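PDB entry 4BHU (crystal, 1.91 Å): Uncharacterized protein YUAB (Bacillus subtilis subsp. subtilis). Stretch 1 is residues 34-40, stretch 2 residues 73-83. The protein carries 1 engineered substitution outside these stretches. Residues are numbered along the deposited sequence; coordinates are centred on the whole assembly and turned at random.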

ATOM      1  N   LEU I  34      23.608 -13.172 -10.652  1.00 38.66           N
ATOM      2  CA  LEU I  34      23.273 -11.774 -10.461  1.00 39.76           C
ATOM      3  C   LEU I  34      24.180 -11.228  -9.362  1.00 35.37           C
ATOM      4  O   LEU I  34      24.636 -11.972  -8.509  1.00 32.87           O
ATOM      5  CB  LEU I  34      21.843 -11.630  -9.949  1.00 40.32           C
ATOM      6  CG  LEU I  34      20.662 -12.182 -10.729  1.00 37.60           C
ATOM      7  CD1 LEU I  34      19.409 -11.636 -10.081  1.00 30.27           C
ATOM      8  CD2 LEU I  34      20.730 -11.774 -12.158  1.00 40.09           C
ATOM      9  N   LEU I  35      24.384  -9.924  -9.343  1.00 31.68           N
ATOM     10  CA  LEU I  35      25.098  -9.315  -8.233  1.00 34.40           C
ATOM     11  C   LEU I  35      24.258  -9.453  -6.970  1.00 34.16           C
ATOM     12  O   LEU I  35      23.029  -9.411  -7.036  1.00 27.98           O
ATOM     13  CB  LEU I  35      25.339  -7.836  -8.525  1.00 30.65           C
ATOM     14  CG  LEU I  35      26.306  -7.523  -9.667  1.00 35.64           C
ATOM     15  CD1 LEU I  35      26.195  -6.050 -10.046  1.00 40.13           C
ATOM     16  CD2 LEU I  35      27.723  -7.865  -9.289  1.00 32.12           C
ATOM     17  N   SER I  36      24.923  -9.635  -5.834  1.00 27.95           N
ATOM     18  CA  SER I  36      24.294  -9.473  -4.529  1.00 30.11           C
ATOM     19  C   SER I  36      24.522  -8.043  -3.996  1.00 25.30           C
ATOM     20  O   SER I  36      25.313  -7.290  -4.559  1.00 28.22           O
ATOM     21  CB  SER I  36      24.874 -10.491  -3.547  1.00 33.36           C
ATOM     22  OG  SER I  36      24.375 -11.776  -3.835  1.00 43.99           O
ATOM     23  N   LEU I  37      23.808  -7.669  -2.940  1.00 23.56           N
ATOM     24  CA  LEU I  37      23.989  -6.373  -2.309  1.00 26.63           C
ATOM     25  C   LEU I  37      25.432  -6.244  -1.888  1.00 26.39           C
ATOM     26  O   LEU I  37      26.035  -7.208  -1.446  1.00 25.10           O
ATOM     27  CB  LEU I  37      23.126  -6.223  -1.063  1.00 28.86           C
ATOM     28  CG  LEU I  37      21.612  -6.160  -1.265  1.00 27.17           C
ATOM     29  CD1 LEU I  37      20.944  -5.947   0.097  1.00 28.69           C
ATOM     30  CD2 LEU I  37      21.255  -5.067  -2.214  1.00 27.17           C
ATOM     31  N   GLY I  38      25.982  -5.048  -2.015  1.00 27.85           N
ATOM     32  CA  GLY I  38      27.359  -4.833  -1.620  1.00 30.93           C
ATOM     33  C   GLY I  38      28.028  -3.708  -2.379  1.00 32.32           C
ATOM     34  O   GLY I  38      27.394  -2.701  -2.697  1.00 27.78           O
ATOM     35  N   VAL I  39      29.317  -3.899  -2.667  1.00 31.22           N
ATOM     36  CA  VAL I  39      30.136  -2.878  -3.306  1.00 33.94           C
ATOM     37  C   VAL I  39      30.977  -3.507  -4.398  1.00 33.86           C
ATOM     38  O   VAL I  39      31.721  -4.453  -4.156  1.00 39.35           O
ATOM     39  CB  VAL I  39      31.068  -2.197  -2.265  1.00 34.50           C
ATOM     40  CG1 VAL I  39      31.810  -1.021  -2.883  1.00 34.26           C
ATOM     41  CG2 VAL I  39      30.254  -1.716  -1.077  1.00 35.98           C
HETATM   42  N   MSE I  40      30.839  -2.993  -5.609  1.00 29.38           N
HETATM   43  CA  MSE I  40      31.607  -3.471  -6.750  1.00 28.68           C
HETATM   44  C   MSE I  40      32.981  -2.806  -6.643  1.00 32.92           C
HETATM   45  O   MSE I  40      33.052  -1.585  -6.526  1.00 28.83           O
HETATM   46  CB  MSE I  40      30.920  -3.041  -8.038  1.00 32.40           C
HETATM   47  CG  MSE I  40      31.649  -3.414  -9.320  1.00 42.22           C
HETATM   48 SE   MSE I  40      31.549  -5.340  -9.694  1.00 63.49          SE
HETATM   49  CE  MSE I  40      33.486  -5.714  -9.884  1.00 39.45           C
ATOM     50  N   VAL I  73      38.821   1.185  -7.595  1.00 30.25           N
ATOM     51  CA  VAL I  73      37.583   1.809  -8.034  1.00 26.21           C
ATOM     52  C   VAL I  73      36.443   1.069  -7.354  1.00 28.20           C
ATOM     53  O   VAL I  73      36.313  -0.148  -7.498  1.00 27.82           O
ATOM     54  CB  VAL I  73      37.434   1.767  -9.566  1.00 30.16           C
ATOM     55  CG1 VAL I  73      36.117   2.389  -9.976  1.00 31.17           C
ATOM     56  CG2 VAL I  73      38.608   2.505 -10.240  1.00 28.56           C
ATOM     57  N   ARG I  74      35.641   1.825  -6.610  1.00 28.45           N
ATOM     58  CA  ARG I  74      34.608   1.291  -5.727  1.00 28.39           C
ATOM     59  C   ARG I  74      33.255   1.923  -6.030  1.00 35.34           C
ATOM     60  O   ARG I  74      33.112   3.156  -6.005  1.00 33.23           O
ATOM     61  CB  ARG I  74      34.967   1.647  -4.304  1.00 35.19           C
ATOM     62  CG  ARG I  74      34.913   0.528  -3.334  1.00 41.94           C
ATOM     63  CD  ARG I  74      35.534   0.995  -2.037  1.00 41.16           C
ATOM     64  NE  ARG I  74      36.678   0.175  -1.669  1.00 42.81           N
ATOM     65  CZ  ARG I  74      37.421   0.387  -0.593  1.00 45.40           C
ATOM     66  NH1 ARG I  74      37.136   1.401   0.209  1.00 41.58           N
ATOM     67  NH2 ARG I  74      38.448  -0.408  -0.324  1.00 52.09           N
ATOM     68  N   VAL I  75      32.267   1.074  -6.311  1.00 28.44           N
ATOM     69  CA  VAL I  75      30.905   1.526  -6.562  1.00 30.22           C
ATOM     70  C   VAL I  75      29.925   0.745  -5.703  1.00 26.44           C
ATOM     71  O   VAL I  75      29.619  -0.419  -6.003  1.00 27.00           O
ATOM     72  CB  VAL I  75      30.519   1.352  -8.016  1.00 31.23           C
ATOM     73  CG1 VAL I  75      29.144   1.959  -8.250  1.00 33.47           C
ATOM     74  CG2 VAL I  75      31.555   2.026  -8.920  1.00 36.67           C
ATOM     75  N   PRO I  76      29.479   1.365  -4.606  1.00 32.59           N
ATOM     76  CA  PRO I  76      28.502   0.710  -3.751  1.00 28.82           C
ATOM     77  C   PRO I  76      27.235   0.535  -4.572  1.00 30.68           C
ATOM     78  O   PRO I  76      26.866   1.422  -5.360  1.00 27.70           O
ATOM     79  CB  PRO I  76      28.331   1.702  -2.586  1.00 33.91           C
ATOM     80  CG  PRO I  76      29.629   2.471  -2.557  1.00 31.91           C
ATOM     81  CD  PRO I  76      29.959   2.634  -4.012  1.00 33.76           C
ATOM     82  N   LEU I  77      26.618  -0.635  -4.422  1.00 29.34           N
ATOM     83  CA  LEU I  77      25.552  -1.061  -5.310  1.00 28.98           C
ATOM     84  C   LEU I  77      24.206  -0.504  -4.824  1.00 27.54           C
ATOM     85  O   LEU I  77      23.454  -1.169  -4.108  1.00 30.12           O
ATOM     86  CB  LEU I  77      25.524  -2.602  -5.415  1.00 26.48           C
ATOM     87  CG  LEU I  77      26.101  -3.382  -6.606  1.00 35.21           C
ATOM     88  CD1 LEU I  77      26.872  -2.585  -7.665  1.00 31.34           C
ATOM     89  CD2 LEU I  77      26.942  -4.552  -6.103  1.00 33.53           C
ATOM     90  N   ALA I  78      23.923   0.734  -5.211  1.00 25.62           N
ATOM     91  CA  ALA I  78      22.574   1.289  -5.100  1.00 26.06           C
ATOM     92  C   ALA I  78      21.564   0.471  -5.918  1.00 23.18           C
ATOM     93  O   ALA I  78      21.921  -0.277  -6.834  1.00 21.80           O
ATOM     94  CB  ALA I  78      22.559   2.759  -5.567  1.00 27.50           C
ATOM     95  N   LEU I  79      20.286   0.662  -5.626  1.00 23.61           N
ATOM     96  CA  LEU I  79      19.251  -0.179  -6.224  1.00 22.14           C
ATOM     97  C   LEU I  79      19.280  -0.107  -7.743  1.00 22.14           C
ATOM     98  O   LEU I  79      19.026  -1.085  -8.425  1.00 26.63           O
ATOM     99  CB  LEU I  79      17.865   0.232  -5.713  1.00 18.46           C
ATOM    100  CG  LEU I  79      16.693  -0.554  -6.274  1.00 20.66           C
ATOM    101  CD1 LEU I  79      16.866  -2.020  -5.921  1.00 23.38           C
ATOM    102  CD2 LEU I  79      15.384  -0.033  -5.702  1.00 23.20           C
ATOM    103  N   ASP I  80      19.605   1.057  -8.280  1.00 26.84           N
ATOM    104  CA  ASP I  80      19.543   1.237  -9.731  1.00 28.17           C
ATOM    105  C   ASP I  80      20.727   0.571 -10.443  1.00 30.58           C
ATOM    106  O   ASP I  80      20.744   0.479 -11.661  1.00 27.46           O
ATOM    107  CB  ASP I  80      19.481   2.743 -10.068  1.00 32.45           C
ATOM    108  CG  ASP I  80      20.537   3.545  -9.342  1.00 30.56           C
ATOM    109  OD1 ASP I  80      20.403   3.730  -8.103  1.00 30.59           O
ATOM    110  OD2 ASP I  80      21.488   4.004  -9.996  1.00 38.93           O
ATOM    111  N   LEU I  81      21.694   0.077  -9.676  1.00 26.21           N
ATOM    112  CA  LEU I  81      22.884  -0.577 -10.259  1.00 30.84           C
ATOM    113  C   LEU I  81      22.859  -2.106 -10.158  1.00 26.59           C
ATOM    114  O   LEU I  81      23.533  -2.790 -10.925  1.00 28.59           O
ATOM    115  CB  LEU I  81      24.166  -0.037  -9.575  1.00 27.31           C
ATOM    116  CG  LEU I  81      24.368   1.471  -9.707  1.00 34.73           C
ATOM    117  CD1 LEU I  81      25.630   1.957  -8.981  1.00 32.36           C
ATOM    118  CD2 LEU I  81      24.429   1.836 -11.193  1.00 34.08           C
ATOM    119  N   LEU I  82      22.065  -2.637  -9.229  1.00 29.90           N
ATOM    120  CA  LEU I  82      22.140  -4.049  -8.852  1.00 25.51           C
ATOM    121  C   LEU I  82      21.944  -5.017 -10.008  1.00 30.33           C
ATOM    122  O   LEU I  82      22.574  -6.077 -10.056  1.00 25.26           O
ATOM    123  CB  LEU I  82      21.100  -4.371  -7.770  1.00 26.78           C
ATOM    124  CG  LEU I  82      21.445  -4.285  -6.290  1.00 36.87           C
ATOM    125  CD1 LEU I  82      20.185  -4.596  -5.476  1.00 36.13           C
ATOM    126  CD2 LEU I  82      22.588  -5.231  -5.912  1.00 23.90           C
ATOM    127  N   GLY I  83      21.063  -4.661 -10.942  1.00 23.19           N
ATOM    128  CA  GLY I  83      20.639  -5.592 -11.961  1.00 20.81           C
ATOM    129  C   GLY I  83      21.549  -5.759 -13.154  1.00 26.31           C
ATOM    130  O   GLY I  83      21.285  -6.573 -14.063  1.00 24.45           O
TER
HETATM  131  O   HOH W   1      21.046  -8.053  -8.896  1.00 30.16           O
HETATM  132  O   HOH W   2      23.260  -8.239 -11.655  1.00 31.81           O
HETATM  133  O   HOH W   3      24.136  -2.852  -2.193  1.00 31.85           O

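Residues 34-40 and 73-83 of YUAB meet as a short antiparallel strand pairing that opens into a water-bridged, leucine-lined contact; together they bury 569 Å² of surface. Val39 and Pro76 form the non-hydrogen-bonded pair, their CA atoms 4.0 Å apart, and Met40 and Val75 form the hydrogen-bonded pair, CA to CA 5.0 Å. Met40 and Val75 satisfy each other in both directions: Met40 N donates to Val75 O (2.9 Å), and Val75 N donates to Met40 O (2.8 Å) with a nearly straight N-H...O angle of 172°. Met40 O also receives a CA-H...O contact from Arg74 CA at 3.4 Å. At the neighbouring pair Pro76 has no amide hydrogen to give, and the non-hydrogen-bonded register asks for none. The next hydrogen bond between the stretches runs from Leu77 N to Gly38 O (2.8 Å, 163°).

Beyond this bond the backbones are joined through water. Water 3 accepts from Gly38 N (2.9 Å) and donates to Leu77 O (2.6 Å), so both polar backbone atoms of Gly38 and of Leu77 find partners within the contact. Gly38 adopts phi/psi of 153/-144, where a CB would be jammed against the preceding carbonyl O; that clash by itself calls for glycine. Farther along, Leu82 O accepts from water 1 and water 2, each at 2.8 Å. Water 1 also donates to Leu35 O (3.0 Å), whereas water 2 accepts from Leu35 N (3.1 Å), so Leu35 is tied through both its backbone polar atoms to a single carbonyl. Within the second stretch, Ala78 N donates to Pro76 O (3.0 Å), and Ala78 O accepts from Leu81 N (2.9 Å) and, weakly, from Leu82 N (3.4 Å), a local turn that brings Leu82 back towards the first stretch.

The side chains complete the contact by apolar packing. Val39 and Pro76 share one face of the sheet, with Val39 CG1 4.1 Å from Pro76 CG; Val39 CG1 also lies 3.5 Å from Arg74 CG, the aliphatic part of that side chain. Met40, a selenomethionine, and Val75 share the other face, CB to CB 4.4 Å, although the end of the Met40 side chain leads away. Leu77, the residue most covered by the opposing stretch, points toward it: its CD1 lies 4.1 Å from Met40 CB and 4.3 Å from Leu35 CD1. Leu37 starts away from the second stretch, yet its end returns to place CD2 3.5 Å from Leu82 CD1.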